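Local atomic coordinates of succinate-semialdehyde dehydrogenase (NAD(P)(+)) (Marinobacter aquaeolei, PDB entry 3RH9), a protein that is an aldehyde dehydrogenase that probably oxidises succinate semialdehyde to succinate with a nicotinamide cofactor. Residues A[4-15]-A[188-198]. Sequence-based numbering, arbitrary orientation.
Sequences IESPLLENLTGY and LTMIAFFSVMD
Leu9 and Ile191 meet in the buried middle of this contact, where the N-terminal segment 4-15 wraps over helix 188-197. Leu9 CD2 touches Ile191 CG2 at 3.5 Å, the two side chains crossing at about a right angle. At the far end of Ile191, CD1 is met by both methyls of Leu12; Leu12 CD1 lies 3.7 Å from Ile191 CD1. Ile191 CG1 lies anti to its carbonyl carbon (chi1 -66°); this turn aims CG2 at Leu9 and carries CD1, by way of CG1, to Leu12. Leu12 CD2 also reaches Leu188 CD2. Next to this cluster the side chains of Leu8 and Ala192 touch, Leu8 CB to Ala192 CB at 3.9 Å. Leu8 CD2 lies against Val196 CG2.

The helix belongs to the Rossmann-like, cofactor-binding domain of the aldehyde dehydrogenase fold. It follows strand 178-181 and leads to edge strand 207-209, where Tyr15 forms a backbone hydrogen bond with Leu209. Tyr15 CG sits 3.7 Å from Phe194 CD1, and the ring planes are inclined at 50°. Tyr15 OH donates to Asp198 OD1 over 3.0 Å, on the anti side of the carboxylate and 31° out of its plane. A phenylalanine in place of Tyr15 lacks the hydroxyl, and the Asp198 carboxylate would probably be less firmly fixed. Asp198 OD2 has a weak bond from Trp20 NE1.

The outer side is looser. Pro7 is exposed and barely touches the helix. The Asn11 side chain rests on Trp20 instead. Ile4 makes a single long apolar contact, CG2 to Leu188 CD1 at 4.3 Å.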
loop_
_atom_site.group_PDB
_atom_site.type_symbol
_atom_site.label_atom_id
_atom_site.label_comp_id
_atom_site.label_asym_id
_atom_site.label_seq_id
_atom_site.Cartn_x
_atom_site.Cartn_y
_atom_site.Cartn_z
ATOM N N ILE A 4 35.361 12.790 16.352
ATOM C CA ILE A 4 34.784 11.740 17.200
ATOM C C ILE A 4 35.547 10.403 17.115
ATOM O O ILE A 4 35.897 9.931 16.026
ATOM C CB ILE A 4 33.286 11.510 16.855
ATOM C CG1 ILE A 4 32.533 10.930 18.051
ATOM C CG2 ILE A 4 33.130 10.622 15.624
ATOM C CD1 ILE A 4 31.043 10.929 17.866
ATOM N N GLU A 5 35.813 9.802 18.270
ATOM C CA GLU A 5 36.515 8.531 18.297
ATOM C C GLU A 5 35.710 7.550 19.122
ATOM O O GLU A 5 35.204 7.882 20.192
ATOM C CB GLU A 5 37.930 8.690 18.855
ATOM N N SER A 6 35.569 6.342 18.600
ATOM C CA SER A 6 34.782 5.315 19.258
ATOM C C SER A 6 35.115 3.944 18.666
ATOM O O SER A 6 35.435 3.818 17.487
ATOM C CB SER A 6 33.283 5.636 19.130
ATOM O OG SER A 6 32.472 4.491 19.332
ATOM N N PRO A 7 35.094 2.914 19.502
ATOM C CA PRO A 7 35.280 1.556 18.992
ATOM C C PRO A 7 34.170 1.156 18.008
ATOM O O PRO A 7 34.443 0.428 17.047
ATOM C CB PRO A 7 35.226 0.698 20.265
ATOM C CG PRO A 7 34.636 1.613 21.324
ATOM C CD PRO A 7 35.140 2.959 20.969
ATOM N N LEU A 8 32.946 1.631 18.230
ATOM C CA LEU A 8 31.852 1.351 17.309
ATOM C C LEU A 8 32.025 2.053 15.959
ATOM O O LEU A 8 31.286 1.767 15.009
ATOM C CB LEU A 8 30.510 1.759 17.919
ATOM C CG LEU A 8 30.096 1.067 19.212
ATOM C CD1 LEU A 8 28.671 1.465 19.585
ATOM C CD2 LEU A 8 30.219 -0.436 19.093
ATOM N N LEU A 9 32.992 2.967 15.876
ATOM C CA LEU A 9 33.216 3.736 14.653
ATOM C C LEU A 9 34.599 3.541 14.054
ATOM O O LEU A 9 35.105 4.434 13.392
ATOM C CB LEU A 9 32.982 5.224 14.906
ATOM C CG LEU A 9 31.532 5.591 15.224
ATOM C CD1 LEU A 9 31.385 7.024 15.705
ATOM C CD2 LEU A 9 30.696 5.355 13.993
ATOM N N GLU A 10 35.200 2.376 14.280
ATOM C CA GLU A 10 36.511 2.044 13.700
ATOM C C GLU A 10 36.440 1.847 12.195
ATOM O O GLU A 10 37.459 1.798 11.509
ATOM C CB GLU A 10 37.069 0.772 14.321
ATOM C CG GLU A 10 37.804 0.970 15.634
ATOM C CD GLU A 10 38.120 -0.355 16.299
ATOM O OE1 GLU A 10 37.166 -1.093 16.641
ATOM O OE2 GLU A 10 39.322 -0.663 16.468
ATOM N N ASN A 11 35.223 1.712 11.688
ATOM C CA ASN A 11 35.016 1.632 10.258
ATOM C C ASN A 11 34.061 2.711 9.823
ATOM O O ASN A 11 32.858 2.626 10.056
ATOM C CB ASN A 11 34.502 0.261 9.877
ATOM C CG ASN A 11 35.537 -0.808 10.095
ATOM O OD1 ASN A 11 36.496 -0.925 9.323
ATOM N ND2 ASN A 11 35.364 -1.593 11.156
ATOM N N LEU A 12 34.621 3.745 9.214
ATOM C CA LEU A 12 33.851 4.897 8.796
ATOM C C LEU A 12 33.700 4.791 7.289
ATOM O O LEU A 12 34.391 5.453 6.528
ATOM C CB LEU A 12 34.576 6.184 9.201
ATOM C CG LEU A 12 33.702 7.287 9.793
ATOM C CD1 LEU A 12 32.756 7.830 8.729
ATOM C CD2 LEU A 12 32.914 6.803 11.010
ATOM N N THR A 13 32.799 3.927 6.862
ATOM C CA THR A 13 32.643 3.628 5.451
ATOM C C THR A 13 31.376 2.809 5.317
ATOM O O THR A 13 30.702 2.529 6.311
ATOM C CB THR A 13 33.847 2.819 4.924
ATOM O OG1 THR A 13 33.608 2.405 3.579
ATOM C CG2 THR A 13 34.087 1.587 5.779
ATOM N N GLY A 14 31.050 2.423 4.092
ATOM C CA GLY A 14 29.854 1.643 3.850
ATOM C C GLY A 14 29.969 0.207 4.306
ATOM O O GLY A 14 30.974 -0.213 4.882
ATOM N N TYR A 15 28.922 -0.558 4.052
ATOM C CA TYR A 15 28.907 -1.950 4.447
ATOM C C TYR A 15 28.178 -2.746 3.400
ATOM O O TYR A 15 26.949 -2.754 3.358
ATOM C CB TYR A 15 28.206 -2.121 5.786
ATOM C CG TYR A 15 28.377 -3.493 6.398
ATOM C CD1 TYR A 15 27.503 -4.534 6.092
ATOM C CD2 TYR A 15 29.410 -3.744 7.285
ATOM C CE1 TYR A 15 27.653 -5.782 6.662
ATOM C CE2 TYR A 15 29.574 -4.995 7.861
ATOM C CZ TYR A 15 28.692 -6.006 7.549
ATOM O OH TYR A 15 28.864 -7.233 8.139
ATOM N N LEU A 188 26.420 8.486 11.698
ATOM C CA LEU A 188 27.313 7.808 12.630
ATOM C C LEU A 188 26.578 6.826 13.527
ATOM O O LEU A 188 27.147 5.825 13.972
ATOM C CB LEU A 188 28.102 8.813 13.478
ATOM C CG LEU A 188 28.740 9.983 12.722
ATOM C CD1 LEU A 188 29.242 11.013 13.713
ATOM C CD2 LEU A 188 29.843 9.514 11.768
ATOM N N THR A 189 25.317 7.116 13.812
ATOM C CA THR A 189 24.554 6.215 14.644
ATOM C C THR A 189 24.380 4.970 13.804
ATOM O O THR A 189 24.427 3.854 14.310
ATOM C CB THR A 189 23.206 6.819 15.062
ATOM O OG1 THR A 189 23.449 7.902 15.956
ATOM C CG2 THR A 189 22.360 5.811 15.791
HETATM N N MSE A 190 24.207 5.178 12.502
HETATM C CA MSE A 190 23.991 4.072 11.590
HETATM C C MSE A 190 25.253 3.219 11.517
HETATM O O MSE A 190 25.201 1.983 11.582
HETATM C CB MSE A 190 23.597 4.576 10.198
HETATM C CG MSE A 190 22.953 3.492 9.346
HETATM SE SE MSE A 190 21.361 2.799 10.264
HETATM C CE MSE A 190 21.410 0.977 9.656
ATOM N N ILE A 191 26.389 3.885 11.383
ATOM C CA ILE A 191 27.640 3.165 11.333
ATOM C C ILE A 191 27.816 2.331 12.604
ATOM O O ILE A 191 28.179 1.157 12.537
ATOM C CB ILE A 191 28.828 4.106 11.074
ATOM C CG1 ILE A 191 28.698 4.705 9.677
ATOM C CG2 ILE A 191 30.129 3.343 11.170
ATOM C CD1 ILE A 191 29.750 5.700 9.350
ATOM N N ALA A 192 27.516 2.932 13.754
ATOM C CA ALA A 192 27.629 2.245 15.040
ATOM C C ALA A 192 26.750 1.002 15.095
ATOM O O ALA A 192 27.186 -0.070 15.522
ATOM C CB ALA A 192 27.282 3.188 16.177
ATOM N N PHE A 193 25.507 1.160 14.659
ATOM C CA PHE A 193 24.575 0.051 14.521
ATOM C C PHE A 193 25.154 -1.080 13.643
ATOM O O PHE A 193 25.113 -2.256 14.023
ATOM C CB PHE A 193 23.252 0.560 13.952
ATOM C CG PHE A 193 22.157 -0.445 13.992
ATOM C CD1 PHE A 193 22.043 -1.317 15.060
ATOM C CD2 PHE A 193 21.230 -0.518 12.968
ATOM C CE1 PHE A 193 21.016 -2.255 15.099
ATOM C CE2 PHE A 193 20.199 -1.446 13.000
ATOM C CZ PHE A 193 20.086 -2.316 14.062
ATOM N N PHE A 194 25.698 -0.730 12.480
ATOM C CA PHE A 194 26.269 -1.744 11.609
ATOM C C PHE A 194 27.479 -2.381 12.246
ATOM O O PHE A 194 27.687 -3.581 12.118
ATOM C CB PHE A 194 26.592 -1.193 10.223
ATOM C CG PHE A 194 25.486 -1.387 9.245
ATOM C CD1 PHE A 194 25.488 -2.467 8.392
ATOM C CD2 PHE A 194 24.417 -0.524 9.211
ATOM C CE1 PHE A 194 24.462 -2.666 7.491
ATOM C CE2 PHE A 194 23.386 -0.722 8.308
ATOM C CZ PHE A 194 23.409 -1.799 7.450
ATOM N N SER A 195 28.274 -1.587 12.952
ATOM C CA SER A 195 29.393 -2.152 13.691
ATOM C C SER A 195 28.901 -3.200 14.687
ATOM O O SER A 195 29.496 -4.275 14.798
ATOM C CB SER A 195 30.187 -1.069 14.416
ATOM O OG SER A 195 31.261 -1.653 15.128
ATOM N N VAL A 196 27.815 -2.895 15.403
ATOM C CA VAL A 196 27.248 -3.858 16.347
ATOM C C VAL A 196 26.696 -5.113 15.659
ATOM O O VAL A 196 26.864 -6.206 16.178
ATOM C CB VAL A 196 26.182 -3.236 17.299
ATOM C CG1 VAL A 196 25.428 -4.331 18.071
ATOM C CG2 VAL A 196 26.832 -2.283 18.276
HETATM N N MSE A 197 26.053 -4.964 14.501
HETATM C CA MSE A 197 25.478 -6.113 13.785
HETATM C C MSE A 197 26.534 -6.959 13.087
HETATM O O MSE A 197 26.322 -8.138 12.790
HETATM C CB MSE A 197 24.470 -5.655 12.730
HETATM C CG MSE A 197 23.164 -5.162 13.292
HETATM SE SE MSE A 197 21.819 -4.776 11.914
HETATM C CE MSE A 197 22.707 -3.227 11.070
ATOM N N ASP A 198 27.664 -6.331 12.809
ATOM C CA ASP A 198 28.735 -6.942 12.057
ATOM C C ASP A 198 29.311 -8.107 12.846
ATOM O O ASP A 198 29.995 -8.962 12.301
ATOM C CB ASP A 198 29.803 -5.885 11.820
ATOM C CG ASP A 198 31.056 -6.450 11.210
ATOM O OD1 ASP A 198 30.930 -7.299 10.300
ATOM O OD2 ASP A 198 32.163 -6.034 11.637
#